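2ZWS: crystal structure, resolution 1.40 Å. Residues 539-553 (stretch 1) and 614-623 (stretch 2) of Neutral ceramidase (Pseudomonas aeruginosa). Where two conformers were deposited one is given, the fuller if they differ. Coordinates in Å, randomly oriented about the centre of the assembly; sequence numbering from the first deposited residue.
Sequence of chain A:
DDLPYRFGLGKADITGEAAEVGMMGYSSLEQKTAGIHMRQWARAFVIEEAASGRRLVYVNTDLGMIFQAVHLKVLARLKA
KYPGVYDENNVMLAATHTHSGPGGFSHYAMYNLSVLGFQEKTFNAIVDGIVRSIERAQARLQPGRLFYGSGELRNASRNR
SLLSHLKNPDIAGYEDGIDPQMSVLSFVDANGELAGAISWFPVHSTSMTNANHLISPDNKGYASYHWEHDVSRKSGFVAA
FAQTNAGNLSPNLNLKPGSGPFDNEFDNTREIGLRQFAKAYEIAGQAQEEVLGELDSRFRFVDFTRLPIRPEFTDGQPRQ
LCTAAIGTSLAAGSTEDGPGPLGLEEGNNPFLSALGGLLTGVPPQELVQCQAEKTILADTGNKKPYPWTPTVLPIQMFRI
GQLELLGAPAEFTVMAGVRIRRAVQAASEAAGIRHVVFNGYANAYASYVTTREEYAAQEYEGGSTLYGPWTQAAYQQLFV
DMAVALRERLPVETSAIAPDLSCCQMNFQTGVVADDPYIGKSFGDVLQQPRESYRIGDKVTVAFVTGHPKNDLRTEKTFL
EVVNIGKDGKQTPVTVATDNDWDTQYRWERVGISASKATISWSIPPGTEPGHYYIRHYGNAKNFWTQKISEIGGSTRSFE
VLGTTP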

# COMPACT_ATOMS: atom_id res chain seq x y z
N LYS A 539 -7.43 16.78 23.82
CA LYS A 539 -8.24 16.04 22.86
C LYS A 539 -9.73 16.34 23.06
O LYS A 539 -10.27 16.16 24.16
CB LYS A 539 -7.99 14.54 23.02
CG LYS A 539 -8.60 13.66 21.95
CD LYS A 539 -8.34 12.20 22.35
CE LYS A 539 -8.32 11.27 21.14
NZ LYS A 539 -8.36 9.84 21.56
N VAL A 540 -10.39 16.80 21.99
CA VAL A 540 -11.84 17.03 21.95
C VAL A 540 -12.51 15.72 21.48
O VAL A 540 -12.12 15.18 20.43
CB VAL A 540 -12.21 18.17 20.96
CG1 VAL A 540 -13.73 18.43 20.91
CG2 VAL A 540 -11.46 19.45 21.31
N THR A 541 -13.48 15.21 22.24
CA THR A 541 -14.25 14.03 21.81
C THR A 541 -15.74 14.34 21.82
O THR A 541 -16.30 14.82 22.82
CB THR A 541 -13.92 12.72 22.61
OG1 THR A 541 -14.58 11.58 22.03
CG2 THR A 541 -14.35 12.84 24.04
N VAL A 542 -16.36 14.08 20.67
CA VAL A 542 -17.79 14.27 20.51
C VAL A 542 -18.39 13.03 19.85
O VAL A 542 -17.66 12.13 19.40
CB VAL A 542 -18.11 15.52 19.64
CG1 VAL A 542 -17.51 16.79 20.27
CG2 VAL A 542 -17.63 15.32 18.19
N ALA A 543 -19.73 12.96 19.78
CA ALA A 543 -20.35 11.76 19.22
C ALA A 543 -21.73 12.08 18.69
O ALA A 543 -22.42 12.93 19.28
CB ALA A 543 -20.44 10.64 20.26
N PHE A 544 -22.12 11.36 17.64
CA PHE A 544 -23.39 11.59 16.91
C PHE A 544 -24.11 10.27 16.65
O PHE A 544 -23.47 9.24 16.47
CB PHE A 544 -23.11 12.15 15.52
CG PHE A 544 -22.42 13.48 15.51
CD1 PHE A 544 -23.15 14.66 15.33
CD2 PHE A 544 -21.04 13.55 15.66
CE1 PHE A 544 -22.49 15.87 15.28
CE2 PHE A 544 -20.39 14.78 15.64
CZ PHE A 544 -21.12 15.94 15.43
N VAL A 545 -25.45 10.31 16.60
CA VAL A 545 -26.26 9.20 16.08
C VAL A 545 -25.93 9.09 14.59
O VAL A 545 -25.97 10.10 13.89
CB VAL A 545 -27.78 9.51 16.26
CG1 VAL A 545 -28.63 8.44 15.63
CG2 VAL A 545 -28.12 9.68 17.73
N THR A 546 -25.60 7.90 14.10
CA THR A 546 -25.16 7.78 12.71
C THR A 546 -25.80 6.60 11.99
O THR A 546 -26.70 5.93 12.52
CB THR A 546 -23.63 7.65 12.63
OG1 THR A 546 -23.03 8.54 13.57
CG2 THR A 546 -23.16 8.03 11.24
N GLY A 547 -25.34 6.36 10.75
CA GLY A 547 -25.65 5.14 10.00
C GLY A 547 -24.34 4.47 9.56
O GLY A 547 -23.25 5.05 9.66
N HIS A 548 -24.47 3.25 9.08
CA HIS A 548 -23.32 2.41 8.74
C HIS A 548 -22.43 2.99 7.62
O HIS A 548 -22.92 3.29 6.54
CB HIS A 548 -23.84 1.06 8.29
CG HIS A 548 -22.87 -0.05 8.52
ND1 HIS A 548 -21.60 -0.07 7.98
CD2 HIS A 548 -22.98 -1.18 9.26
CE1 HIS A 548 -20.98 -1.17 8.37
NE2 HIS A 548 -21.79 -1.86 9.15
N PRO A 549 -21.10 3.13 7.86
CA PRO A 549 -20.22 3.66 6.80
C PRO A 549 -20.13 2.75 5.56
O PRO A 549 -19.68 3.23 4.51
CB PRO A 549 -18.85 3.80 7.50
CG PRO A 549 -18.91 2.95 8.65
CD PRO A 549 -20.35 2.87 9.10
N LYS A 550 -20.54 1.47 5.65
CA LYS A 550 -20.61 0.63 4.42
C LYS A 550 -21.60 1.20 3.41
O LYS A 550 -21.51 0.88 2.21
CB LYS A 550 -21.01 -0.83 4.70
CG LYS A 550 -19.89 -1.73 5.11
CD LYS A 550 -20.41 -3.16 5.44
CE LYS A 550 -19.23 -4.05 5.71
NZ LYS A 550 -19.64 -5.44 6.02
N ASN A 551 -22.53 2.02 3.87
CA ASN A 551 -23.53 2.60 2.95
C ASN A 551 -22.92 3.54 1.90
O ASN A 551 -23.43 3.63 0.79
CB ASN A 551 -24.59 3.37 3.72
CG ASN A 551 -25.50 2.49 4.53
OD1 ASN A 551 -25.87 1.36 4.13
ND2 ASN A 551 -25.87 2.97 5.71
N ASP A 552 -21.85 4.25 2.26
CA ASP A 552 -21.18 5.19 1.36
C ASP A 552 -19.76 5.42 1.89
O ASP A 552 -19.59 5.81 3.04
CB ASP A 552 -21.97 6.50 1.27
CG ASP A 552 -21.54 7.38 0.10
OD1 ASP A 552 -20.32 7.63 -0.07
OD2 ASP A 552 -22.43 7.81 -0.67
N LEU A 553 -18.76 5.19 1.06
CA LEU A 553 -17.34 5.37 1.48
C LEU A 553 -16.94 6.81 1.65
O LEU A 553 -15.86 7.11 2.18
CB LEU A 553 -16.42 4.76 0.43
CG LEU A 553 -16.75 3.33 0.04
CD1 LEU A 553 -15.73 2.80 -0.95
CD2 LEU A 553 -16.76 2.48 1.23
N TYR A 614 -16.34 24.24 15.90
CA TYR A 614 -17.30 23.16 16.14
C TYR A 614 -16.97 21.97 15.26
O TYR A 614 -16.11 22.07 14.38
CB TYR A 614 -18.74 23.63 15.93
CG TYR A 614 -19.12 24.01 14.51
CD1 TYR A 614 -19.00 25.34 14.06
CD2 TYR A 614 -19.65 23.07 13.64
CE1 TYR A 614 -19.38 25.69 12.77
CE2 TYR A 614 -20.05 23.42 12.36
CZ TYR A 614 -19.91 24.73 11.93
OH TYR A 614 -20.30 25.05 10.66
N ILE A 615 -17.63 20.85 15.50
CA ILE A 615 -17.37 19.65 14.71
C ILE A 615 -18.65 19.25 13.96
O ILE A 615 -19.73 19.21 14.54
CB ILE A 615 -16.82 18.49 15.60
CG1 ILE A 615 -15.40 18.85 16.10
CG2 ILE A 615 -16.82 17.14 14.85
CD1 ILE A 615 -14.84 17.92 17.17
N ARG A 616 -18.51 19.01 12.66
CA ARG A 616 -19.60 18.53 11.83
C ARG A 616 -19.38 17.06 11.44
O ARG A 616 -18.25 16.65 11.09
CB ARG A 616 -19.73 19.41 10.58
CG ARG A 616 -20.90 19.11 9.70
CD ARG A 616 -21.18 20.26 8.75
NE ARG A 616 -22.27 19.91 7.83
CZ ARG A 616 -22.77 20.73 6.92
NH1 ARG A 616 -23.75 20.32 6.13
NH2 ARG A 616 -22.27 21.95 6.78
N HIS A 617 -20.46 16.29 11.47
CA HIS A 617 -20.44 14.90 11.04
C HIS A 617 -21.29 14.71 9.79
O HIS A 617 -22.37 15.26 9.68
CB HIS A 617 -20.94 13.97 12.17
CG HIS A 617 -21.21 12.57 11.73
ND1 HIS A 617 -20.27 11.77 11.11
CD2 HIS A 617 -22.31 11.78 11.90
CE1 HIS A 617 -20.79 10.58 10.87
NE2 HIS A 617 -22.03 10.57 11.33
N TYR A 618 -20.76 13.94 8.84
CA TYR A 618 -21.49 13.51 7.64
C TYR A 618 -21.51 11.99 7.61
O TYR A 618 -20.46 11.38 7.82
CB TYR A 618 -20.78 14.00 6.38
CG TYR A 618 -20.56 15.47 6.25
CD1 TYR A 618 -21.43 16.24 5.47
CD2 TYR A 618 -19.49 16.12 6.85
CE1 TYR A 618 -21.23 17.60 5.30
CE2 TYR A 618 -19.27 17.48 6.70
CZ TYR A 618 -20.16 18.21 5.92
OH TYR A 618 -19.97 19.57 5.73
N GLY A 619 -22.66 11.39 7.36
CA GLY A 619 -22.80 9.94 7.25
C GLY A 619 -23.93 9.57 6.30
O GLY A 619 -24.46 10.43 5.60
N ASN A 620 -24.29 8.29 6.27
CA ASN A 620 -25.34 7.80 5.37
C ASN A 620 -26.09 6.69 6.07
O ASN A 620 -25.49 5.89 6.81
CB ASN A 620 -24.74 7.29 4.04
CG ASN A 620 -23.97 8.37 3.30
OD1 ASN A 620 -22.81 8.64 3.63
ND2 ASN A 620 -24.62 9.04 2.32
N ALA A 621 -27.40 6.64 5.85
CA ALA A 621 -28.25 5.64 6.48
C ALA A 621 -29.10 4.86 5.47
O ALA A 621 -29.50 5.43 4.46
CB ALA A 621 -29.14 6.29 7.52
N LYS A 622 -29.36 3.58 5.75
CA LYS A 622 -30.14 2.72 4.84
C LYS A 622 -31.53 2.40 5.43
O LYS A 622 -31.65 2.00 6.60
CB LYS A 622 -29.40 1.39 4.61
CG LYS A 622 -30.07 0.44 3.58
CD LYS A 622 -29.35 -0.91 3.56
CE LYS A 622 -30.05 -1.89 2.65
NZ LYS A 622 -29.19 -3.10 2.40
N ASN A 623 -32.58 2.59 4.62
CA ASN A 623 -33.97 2.26 5.03
C ASN A 623 -34.25 0.77 4.79
O ASN A 623 -34.01 0.27 3.69
CB ASN A 623 -34.93 3.10 4.20
CG ASN A 623 -36.41 2.95 4.64
OD1 ASN A 623 -37.06 1.92 4.38
ND2 ASN A 623 -36.93 3.99 5.26
O HOH W 1 -22.27 6.62 7.57
O HOH W 2 -21.54 6.55 4.88

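Two strands that run in roughly the same direction pack through their side chains at one end, and the loop that follows the first closes onto the second, around Asn620, through one direct hydrogen bond and two waters at the other. The strand axes cross at -35° and come no closer than 8.5 Å, a spacing that leaves room for side chains between them and rules out backbone pairing there. Strand alternation sets the pattern: Val540, Val542 and Phe544 point toward the partner, as do Ile615 and His617, while Thr541, Ala543 and Arg616 point away.

Ile615 is the hub of the apolar end. Its CD1 lies 3.9 Å from CG1 of Val540 and its CG2 lies 3.9 Å from CG2 of Val542, so the one side chain spans two successive inward positions. Phe544 comes next. Its ring receives CB of His617 over one face, 3.5 Å from the ring centroid and only 10° off the normal, a CH-pi contact. The imidazole itself sits oblique to the phenyl ring, with centroids 5.2 Å apart and planes at 36°. Thr546 then reaches the imidazole edge, its CG2 a tight 2.8 Å from NE2 of His617; its OG1 is bonded within its own stretch, donating to O of Phe544 at 3.0 Å.

Beyond this layer the chains converge, and CA of Gly547 comes within 4.4 Å of CA of Ala621. Glycine fits such an approach: a CB on Gly547 would lie 2.3 Å from O of Asn620, and one on Gly619 would lie 2.9 Å from CG2 of Thr546, both clashes. Without that carbon, CA of Gly547 approaches O of Asn620 at 3.3 Å in a CA-H...O contact.

O of Asn620 also accepts the direct hydrogen bond, from ND2 of Asn551 at 3.1 Å with an angle of 163°. A turn helps place this donor: N of Asn551 bonds to O of His548 at 3.0 Å. Two waters add further links to Asn620. Water 1 accepts from N of Asn620 at 2.9 Å and lies 2.8 Å from O of Gly547, which it can serve as donor; water 2 lies 2.7 Å from OD1 of Asn620 and 2.8 Å from O of Asp552, within reach to donate to either. The rule is a division by spacing: side chains fill the gap where the backbones stand apart, and glycine, amide and water join them where they close.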